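Local coordinates for protein orotidine-5-phosphate decarboxylase/orotate phosphoribosyltransferase, putative (Ompdcase-oprtase, putative) (Leishmania infantum, PDB 3QW3) that probably catalyses the decarboxylation of orotidine 5'-phosphate to UMP, as the decarboxylase domain of a bifunctional UMP synthase, at residues L16-D21 / K35-Q40; I77-D82 / L103-I108; T91-A96 / L119-R124. All coordinates share one frame; numbering follows the deposited sequence.

In the fold
All three contacts belong to one TIM barrel, the orotidine 5'-phosphate decarboxylase domain. Interaction 1 sets helix 27-41 against strand 16-20, and interaction 2 pairs strands 80-85 and 107-110. Their centres are 13 Å apart and their nearest atoms about 5 Å, with strand 47-50 hydrogen-bonded to both and closing the ring between them. Interaction 3 joins two outer helices, 89-102 and 116-123, and touches interaction 2 where Ile108 CD1 meets Phe122 CE1 at 3.8 Å; its nearest atoms are about 17 Å from interaction 1. The probable active site lies near the end of segment 77-82, where Asp82 bridges Lys49 and Lys84.

Interaction 1: L16-D21 / K35-Q40; sequences LCVGLD and KRLIEQ
One hydrogen bond, with Ser228 OG, grips Asp21 OD2 just past the end of strand 16-20, and it ties this strand end to the residue that follows the last strand of the TIM barrel, 223-227. The contact itself is apolar: it is the strand-helix half of the beta-alpha-beta unit made by strand 16-20, helix 27-41 and strand 47-50. Segment 35-40 runs back nearly antiparallel to the strand (167°), the two segment axes 9.7 Å apart at their closest. Leu37 is the main probe. Its CG stands anti to the backbone N (chi1 -170°), which carries the CD2 methyl inward to the strand. There Leu37 CD2 lies 3.8 Å from Gly19 O and also touches Leu20 CD2 and Val18 CG1, so one methyl spans three successive strand residues. Leu20 and Leu37 lie alongside, pointing opposite ways, whereas Val18 meets Leu37 obliquely. Tyr48 of the neighbouring strand packs on Val18, Leu20 and Ile38, and Pro237 of helix 237-253 on Leu37. The other branch of Leu20 serves Ile38: the two side chains are roughly perpendicular, and CD1 of Leu20 meets CD1 of Ile38, tip to tip, at 4.2 Å.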
loop_
_atom_site.group_PDB
_atom_site.type_symbol
_atom_site.label_atom_id
_atom_site.label_comp_id
_atom_site.label_asym_id
_atom_site.label_seq_id
_atom_site.Cartn_x
_atom_site.Cartn_y
_atom_site.Cartn_z
ATOM N N LEU A 16 11.351 -21.433 -6.770
ATOM C CA LEU A 16 10.728 -21.359 -5.448
ATOM C C LEU A 16 11.077 -20.065 -4.716
ATOM O O LEU A 16 12.245 -19.755 -4.512
ATOM C CB LEU A 16 11.129 -22.573 -4.603
ATOM C CG LEU A 16 10.561 -22.655 -3.187
ATOM C CD1 LEU A 16 9.043 -22.792 -3.218
ATOM C CD2 LEU A 16 11.200 -23.820 -2.439
ATOM N N CYS A 17 10.045 -19.317 -4.329
ATOM C CA CYS A 17 10.211 -18.137 -3.481
ATOM C C CYS A 17 9.789 -18.505 -2.072
ATOM O O CYS A 17 8.684 -19.008 -1.868
ATOM C CB CYS A 17 9.353 -16.989 -3.999
ATOM S SG CYS A 17 9.475 -15.472 -3.026
ATOM N N VAL A 18 10.673 -18.283 -1.108
ATOM C CA VAL A 18 10.396 -18.658 0.278
ATOM C C VAL A 18 9.909 -17.438 1.060
ATOM O O VAL A 18 10.643 -16.464 1.240
ATOM C CB VAL A 18 11.631 -19.286 0.968
ATOM C CG1 VAL A 18 11.305 -19.701 2.400
ATOM C CG2 VAL A 18 12.164 -20.482 0.162
ATOM N N GLY A 19 8.663 -17.495 1.516
ATOM C CA GLY A 19 8.110 -16.415 2.329
ATOM C C GLY A 19 8.763 -16.356 3.696
ATOM O O GLY A 19 9.043 -17.393 4.305
ATOM N N LEU A 20 9.032 -15.147 4.176
ATOM C CA LEU A 20 9.532 -14.981 5.529
ATOM C C LEU A 20 8.474 -14.228 6.316
ATOM O O LEU A 20 8.401 -12.996 6.272
ATOM C CB LEU A 20 10.893 -14.282 5.549
ATOM C CG LEU A 20 12.001 -15.057 4.816
ATOM C CD1 LEU A 20 13.267 -14.224 4.729
ATOM C CD2 LEU A 20 12.272 -16.410 5.477
ATOM N N ASP A 21 7.640 -15.010 6.995
ATOM C CA ASP A 21 6.447 -14.528 7.680
ATOM C C ASP A 21 6.499 -15.017 9.131
ATOM O O ASP A 21 5.761 -15.929 9.507
ATOM C CB ASP A 21 5.197 -15.075 6.978
ATOM C CG ASP A 21 5.177 -14.770 5.493
ATOM O OD1 ASP A 21 4.772 -13.655 5.120
ATOM O OD2 ASP A 21 5.560 -15.650 4.687
ATOM N N LYS A 35 16.249 -16.686 10.240
ATOM C CA LYS A 35 17.597 -17.211 9.989
ATOM C C LYS A 35 17.609 -18.742 9.871
ATOM O O LYS A 35 18.239 -19.293 8.961
ATOM C CB LYS A 35 18.580 -16.734 11.057
ATOM C CG LYS A 35 19.046 -15.298 10.867
ATOM C CD LYS A 35 19.966 -14.873 12.003
ATOM C CE LYS A 35 20.680 -13.566 11.679
ATOM N N ARG A 36 16.894 -19.411 10.774
ATOM C CA ARG A 36 16.740 -20.872 10.746
ATOM C C ARG A 36 16.091 -21.351 9.444
ATOM O O ARG A 36 16.564 -22.309 8.831
ATOM C CB ARG A 36 15.933 -21.356 11.958
ATOM C CG ARG A 36 15.768 -22.870 12.072
ATOM C CD ARG A 36 14.977 -23.235 13.329
ATOM N NE ARG A 36 15.015 -24.668 13.617
ATOM N N LEU A 37 15.021 -20.677 9.016
ATOM C CA LEU A 37 14.342 -21.048 7.774
ATOM C C LEU A 37 15.222 -20.807 6.542
ATOM O O LEU A 37 15.207 -21.604 5.603
ATOM C CB LEU A 37 12.996 -20.317 7.631
ATOM C CG LEU A 37 12.068 -20.794 6.507
ATOM C CD1 LEU A 37 11.688 -22.271 6.663
ATOM C CD2 LEU A 37 10.809 -19.933 6.458
ATOM N N ILE A 38 15.988 -19.716 6.554
ATOM C CA ILE A 38 16.925 -19.423 5.468
ATOM C C ILE A 38 17.978 -20.529 5.386
ATOM O O ILE A 38 18.269 -21.037 4.300
ATOM C CB ILE A 38 17.607 -18.043 5.632
ATOM C CG1 ILE A 38 16.593 -16.912 5.423
ATOM C CG2 ILE A 38 18.760 -17.887 4.636
ATOM C CD1 ILE A 38 17.038 -15.571 5.993
ATOM N N GLU A 39 18.522 -20.909 6.540
ATOM C CA GLU A 39 19.516 -21.988 6.617
ATOM C C GLU A 39 18.974 -23.303 6.053
ATOM O O GLU A 39 19.691 -24.029 5.357
ATOM C CB GLU A 39 19.995 -22.175 8.066
ATOM N N GLN A 40 17.707 -23.595 6.336
ATOM C CA GLN A 40 17.071 -24.836 5.881
ATOM C C GLN A 40 16.734 -24.868 4.386
ATOM O O GLN A 40 16.671 -25.947 3.786
ATOM C CB GLN A 40 15.803 -25.111 6.692
ATOM C CG GLN A 40 16.051 -25.452 8.150
ATOM C CD GLN A 40 14.793 -25.376 8.990
ATOM O OE1 GLN A 40 13.900 -24.575 8.722
ATOM N NE2 GLN A 40 14.722 -26.208 10.022
#

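Interaction 2: I77-D82 / L103-I108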
loop_
_atom_site.group_PDB
_atom_site.type_symbol
_atom_site.label_atom_id
_atom_site.label_comp_id
_atom_site.label_asym_id
_atom_site.label_seq_id
_atom_site.Cartn_x
_atom_site.Cartn_y
_atom_site.Cartn_z
ATOM N N ILE A 77 21.015 -14.465 -3.798
ATOM C CA ILE A 77 19.576 -14.739 -3.738
ATOM C C ILE A 77 18.811 -13.433 -3.517
ATOM O O ILE A 77 18.982 -12.785 -2.485
ATOM C CB ILE A 77 19.207 -15.777 -2.656
ATOM C CG1 ILE A 77 20.084 -17.036 -2.789
ATOM C CG2 ILE A 77 17.713 -16.143 -2.764
ATOM C CD1 ILE A 77 19.917 -18.059 -1.638
ATOM N N PRO A 78 17.968 -13.050 -4.492
ATOM C CA PRO A 78 17.273 -11.764 -4.392
ATOM C C PRO A 78 16.167 -11.775 -3.347
ATOM O O PRO A 78 15.595 -12.824 -3.054
ATOM C CB PRO A 78 16.700 -11.568 -5.791
ATOM C CG PRO A 78 16.514 -12.952 -6.325
ATOM C CD PRO A 78 17.624 -13.774 -5.728
ATOM N N VAL A 79 15.897 -10.598 -2.790
ATOM C CA VAL A 79 14.888 -10.415 -1.757
ATOM C C VAL A 79 13.780 -9.530 -2.313
ATOM O O VAL A 79 14.037 -8.434 -2.825
ATOM C CB VAL A 79 15.502 -9.767 -0.494
ATOM C CG1 VAL A 79 14.432 -9.434 0.538
ATOM C CG2 VAL A 79 16.559 -10.691 0.125
ATOM N N VAL A 80 12.549 -10.021 -2.209
ATOM C CA VAL A 80 11.371 -9.254 -2.576
ATOM C C VAL A 80 10.703 -8.766 -1.290
ATOM O O VAL A 80 10.200 -9.566 -0.510
ATOM C CB VAL A 80 10.365 -10.116 -3.377
ATOM C CG1 VAL A 80 9.130 -9.284 -3.752
ATOM C CG2 VAL A 80 11.032 -10.710 -4.624
ATOM N N LEU A 81 10.716 -7.456 -1.053
ATOM C CA LEU A 81 10.025 -6.920 0.109
ATOM C C LEU A 81 8.537 -6.848 -0.221
ATOM O O LEU A 81 8.131 -6.091 -1.106
ATOM C CB LEU A 81 10.578 -5.541 0.504
ATOM C CG LEU A 81 9.935 -4.881 1.730
ATOM C CD1 LEU A 81 10.122 -5.712 3.008
ATOM C CD2 LEU A 81 10.484 -3.460 1.927
ATOM N N ASP A 82 7.732 -7.648 0.475
ATOM C CA ASP A 82 6.288 -7.657 0.220
ATOM C C ASP A 82 5.609 -6.583 1.050
ATOM O O ASP A 82 5.121 -6.840 2.155
ATOM C CB ASP A 82 5.659 -9.026 0.477
ATOM C CG ASP A 82 4.298 -9.178 -0.191
ATOM O OD1 ASP A 82 3.766 -8.191 -0.755
ATOM O OD2 ASP A 82 3.748 -10.295 -0.157
ATOM N N LEU A 103 17.040 -0.675 3.275
ATOM C CA LEU A 103 16.867 -2.090 3.605
ATOM C C LEU A 103 17.615 -3.017 2.648
ATOM O O LEU A 103 17.841 -4.191 2.971
ATOM C CB LEU A 103 15.383 -2.466 3.654
ATOM C CG LEU A 103 14.555 -1.876 4.799
ATOM C CD1 LEU A 103 13.063 -2.065 4.506
ATOM C CD2 LEU A 103 14.933 -2.486 6.139
ATOM N N ASN A 104 17.989 -2.482 1.486
ATOM C CA ASN A 104 18.736 -3.212 0.446
ATOM C C ASN A 104 17.997 -4.440 -0.086
ATOM O O ASN A 104 18.606 -5.469 -0.390
ATOM C CB ASN A 104 20.147 -3.596 0.922
ATOM C CG ASN A 104 21.062 -2.396 1.073
ATOM O OD1 ASN A 104 21.292 -1.642 0.122
ATOM N ND2 ASN A 104 21.609 -2.228 2.266
ATOM N N ALA A 105 16.677 -4.325 -0.188
ATOM C CA ALA A 105 15.886 -5.322 -0.895
ATOM C C ALA A 105 16.114 -5.136 -2.391
ATOM O O ALA A 105 16.491 -4.047 -2.836
ATOM C CB ALA A 105 14.406 -5.177 -0.547
ATOM N N HIS A 106 15.901 -6.199 -3.162
ATOM C CA HIS A 106 16.121 -6.153 -4.608
ATOM C C HIS A 106 14.841 -5.874 -5.392
ATOM O O HIS A 106 14.887 -5.567 -6.587
ATOM C CB HIS A 106 16.762 -7.467 -5.083
ATOM C CG HIS A 106 17.934 -7.893 -4.259
ATOM N ND1 HIS A 106 19.239 -7.655 -4.637
ATOM C CD2 HIS A 106 17.999 -8.535 -3.069
ATOM C CE1 HIS A 106 20.056 -8.136 -3.718
ATOM N NE2 HIS A 106 19.330 -8.681 -2.758
ATOM N N ALA A 107 13.702 -5.981 -4.707
ATOM C CA ALA A 107 12.405 -5.823 -5.335
ATOM C C ALA A 107 11.353 -5.459 -4.295
ATOM O O ALA A 107 11.553 -5.672 -3.089
ATOM C CB ALA A 107 12.001 -7.109 -6.066
ATOM N N ILE A 108 10.231 -4.933 -4.773
ATOM C CA ILE A 108 9.106 -4.576 -3.904
ATOM C C ILE A 108 7.790 -4.932 -4.597
ATOM O O ILE A 108 7.729 -5.009 -5.822
ATOM C CB ILE A 108 9.143 -3.055 -3.551
ATOM C CG1 ILE A 108 8.300 -2.736 -2.304
ATOM C CG2 ILE A 108 8.758 -2.193 -4.758
ATOM C CD1 ILE A 108 8.437 -1.271 -1.833
#
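His106 leans back over the approach to the neighbouring strand, and its CB and the CD2 side of its ring meet mostly backbone there. His106 CB sits 3.7 Å from Val79 O. With CG beside its own backbone N (chi1 -48°), the ring is swung along the 77-79 chain: CG lies near Val79 N, and His106 CD2 comes to 3.0 Å from that same Val79 N, a tight approach for a carbon, while also meeting Pro78 CA and the CB of Val79. At the tip, His106 NE2 is 4.1 Å from Ile77 O. Asn104 O stands over one face of the ring, near its periphery, Val79 O lies at its edge, and Phe3 and Leu6 of helix 3-11 pack against the same side chain.

Val79 O is what anchors this turn of chain. It accepts from His106 N at 2.9 Å, in the carbonyl plane, and weakly from Ala107 N. From here the two segments run on as adjacent parallel strands of the TIM barrel, the ends of a beta-alpha-beta crossover through helix 89-102. Val80 pairs with Ala107 and Leu81 with Ile108. The straightest bond joins Leu81 N to Ala107 O, 2.8 Å at 161°, although the donor stands 39° out of the carbonyl plane; Ile108 CA adds a C-H contact to Leu81 O.

On the helix-facing side, Leu81 reaches CD2 to Leu103 CD1 at 3.9 Å, the two side chains roughly perpendicular, and rests its CB on Ala105 CB. Val80 CG2 meets Ala107 CB on the other face. Asp82 continues the strand with salt bridges to Lys49 and Lys84, consistent with the alternating lysine-aspartate array of this family's active site, and its OD1 also hydrogen-bonds Thr109 OG1.

Interaction 3: T91-A96 / L119-R124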
loop_
_atom_site.group_PDB
_atom_site.type_symbol
_atom_site.label_atom_id
_atom_site.label_comp_id
_atom_site.label_asym_id
_atom_site.label_seq_id
_atom_site.Cartn_x
_atom_site.Cartn_y
_atom_site.Cartn_z
ATOM N N THR A 91 6.546 10.949 -1.442
ATOM C CA THR A 91 6.134 9.860 -0.564
ATOM C C THR A 91 6.556 8.523 -1.160
ATOM O O THR A 91 7.204 7.728 -0.488
ATOM C CB THR A 91 4.621 9.887 -0.284
ATOM O OG1 THR A 91 4.257 11.184 0.207
ATOM C CG2 THR A 91 4.246 8.830 0.750
ATOM N N ALA A 92 6.198 8.292 -2.420
ATOM C CA ALA A 92 6.609 7.074 -3.120
ATOM C C ALA A 92 8.136 6.981 -3.232
ATOM O O ALA A 92 8.699 5.894 -3.082
ATOM C CB ALA A 92 5.958 6.991 -4.484
ATOM N N ASP A 93 8.800 8.120 -3.468
ATOM C CA ASP A 93 10.275 8.171 -3.469
ATOM C C ASP A 93 10.845 7.674 -2.150
ATOM O O ASP A 93 11.855 6.968 -2.138
ATOM C CB ASP A 93 10.802 9.595 -3.706
ATOM C CG ASP A 93 10.658 10.063 -5.144
ATOM O OD1 ASP A 93 10.535 9.228 -6.071
ATOM O OD2 ASP A 93 10.690 11.297 -5.348
ATOM N N ALA A 94 10.207 8.061 -1.040
ATOM C CA ALA A 94 10.650 7.664 0.291
ATOM C C ALA A 94 10.496 6.160 0.527
ATOM O O ALA A 94 11.399 5.523 1.067
ATOM C CB ALA A 94 9.908 8.455 1.372
ATOM N N TYR A 95 9.361 5.599 0.112
ATOM C CA TYR A 95 9.153 4.153 0.192
ATOM C C TYR A 95 10.223 3.413 -0.622
ATOM O O TYR A 95 10.740 2.386 -0.183
ATOM C CB TYR A 95 7.776 3.757 -0.348
ATOM C CG TYR A 95 6.587 3.970 0.579
ATOM C CD1 TYR A 95 5.410 4.530 0.093
ATOM C CD2 TYR A 95 6.620 3.571 1.923
ATOM C CE1 TYR A 95 4.297 4.705 0.911
ATOM C CE2 TYR A 95 5.501 3.751 2.758
ATOM C CZ TYR A 95 4.351 4.324 2.236
ATOM O OH TYR A 95 3.238 4.504 3.025
ATOM N N ALA A 96 10.537 3.941 -1.806
ATOM C CA ALA A 96 11.505 3.302 -2.709
ATOM C C ALA A 96 12.896 3.334 -2.098
ATOM O O ALA A 96 13.574 2.307 -2.041
ATOM C CB ALA A 96 11.497 3.970 -4.092
ATOM N N LEU A 119 3.816 4.509 -9.716
ATOM C CA LEU A 119 4.711 3.362 -9.883
ATOM C C LEU A 119 6.110 3.762 -10.347
ATOM O O LEU A 119 7.094 3.117 -9.987
ATOM C CB LEU A 119 4.088 2.348 -10.851
ATOM C CG LEU A 119 2.798 1.673 -10.369
ATOM C CD1 LEU A 119 2.152 0.879 -11.502
ATOM C CD2 LEU A 119 3.064 0.782 -9.155
ATOM N N GLN A 120 6.185 4.841 -11.123
ATOM C CA GLN A 120 7.459 5.364 -11.629
ATOM C C GLN A 120 8.566 5.527 -10.567
ATOM O O GLN A 120 9.712 5.160 -10.830
ATOM C CB GLN A 120 7.232 6.662 -12.424
ATOM C CG GLN A 120 8.463 7.185 -13.180
ATOM C CD GLN A 120 9.329 8.133 -12.354
ATOM O OE1 GLN A 120 8.958 8.551 -11.249
ATOM N NE2 GLN A 120 10.495 8.483 -12.896
ATOM N N PRO A 121 8.239 6.063 -9.366
ATOM C CA PRO A 121 9.281 6.201 -8.339
ATOM C C PRO A 121 9.930 4.879 -7.919
ATOM O O PRO A 121 11.062 4.876 -7.446
ATOM C CB PRO A 121 8.524 6.825 -7.163
ATOM C CG PRO A 121 7.419 7.575 -7.812
ATOM C CD PRO A 121 6.977 6.684 -8.923
ATOM N N PHE A 122 9.217 3.769 -8.079
ATOM C CA PHE A 122 9.814 2.462 -7.842
ATOM C C PHE A 122 10.536 1.971 -9.096
ATOM O O PHE A 122 11.671 1.495 -9.021
ATOM C CB PHE A 122 8.757 1.460 -7.380
ATOM C CG PHE A 122 8.080 1.851 -6.099
ATOM C CD1 PHE A 122 8.736 1.710 -4.876
ATOM C CD2 PHE A 122 6.791 2.370 -6.113
ATOM C CE1 PHE A 122 8.111 2.075 -3.684
ATOM C CE2 PHE A 122 6.157 2.742 -4.923
ATOM C CZ PHE A 122 6.819 2.589 -3.711
ATOM N N MET A 123 9.894 2.132 -10.248
ATOM C CA MET A 123 10.402 1.574 -11.512
ATOM C C MET A 123 11.627 2.300 -12.072
ATOM O O MET A 123 12.307 1.781 -12.962
ATOM C CB MET A 123 9.285 1.519 -12.556
ATOM C CG MET A 123 8.128 0.608 -12.156
ATOM S SD MET A 123 6.696 0.737 -13.227
ATOM C CE MET A 123 5.621 -0.494 -12.497
ATOM N N ARG A 124 11.914 3.491 -11.548
ATOM C CA ARG A 124 13.056 4.282 -12.020
ATOM C C ARG A 124 14.415 3.697 -11.605
ATOM O O ARG A 124 15.463 4.141 -12.090
ATOM C CB ARG A 124 12.923 5.750 -11.589
ATOM C CG ARG A 124 12.887 5.975 -10.090
ATOM C CD ARG A 124 12.613 7.443 -9.750
ATOM N NE ARG A 124 13.723 8.323 -10.118
ATOM C CZ ARG A 124 14.793 8.547 -9.360
ATOM N NH1 ARG A 124 14.920 7.955 -8.178
ATOM N NH2 ARG A 124 15.743 9.370 -9.787
HETATM O O HOH W 1 12.235 7.086 -6.436
HETATM O O HOH W 2 10.649 10.028 -8.631
#
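This is side-by-side packing of two helices on the outside of the TIM barrel, 89-102 and 116-123; the axes of segments 91-96 and 119-123 approach to 8.4 Å and cross at -32°. Small residues make the close fit possible: Ala92 CB lies 3.7 Å from Pro121 CG, and Ala96 CB rests against Pro121 O. Pro121 has no N-H to give to the preceding turn, and the helix is kinked here; Leu119 O takes both Phe122 N and Met123 N. The Phe122 ring reaches across to the first helix. Its CE1 is 3.6 Å from Ala96 N, its CD1 touches Ala96 CB, and its CZ edge meets Tyr95 CB, near the ring plane. Beyond that CB the Tyr95 side chain leads away to the dimer interface, where it packs on Ala83 of the second subunit. On the solvent side Asp93 OD1 lies 3.3 Å from Pro121 CB and accepts from two waters, one only weakly linked to Gln120 OE1. Arg124 NH1 is 5.0 Å from Asp93 OD1, so they are not in contact, though the other water may relay between them: it donates to Asp93 OD1, accepts weakly from Arg124 NH1 and donates, at 2.7 Å, to Pro121 O.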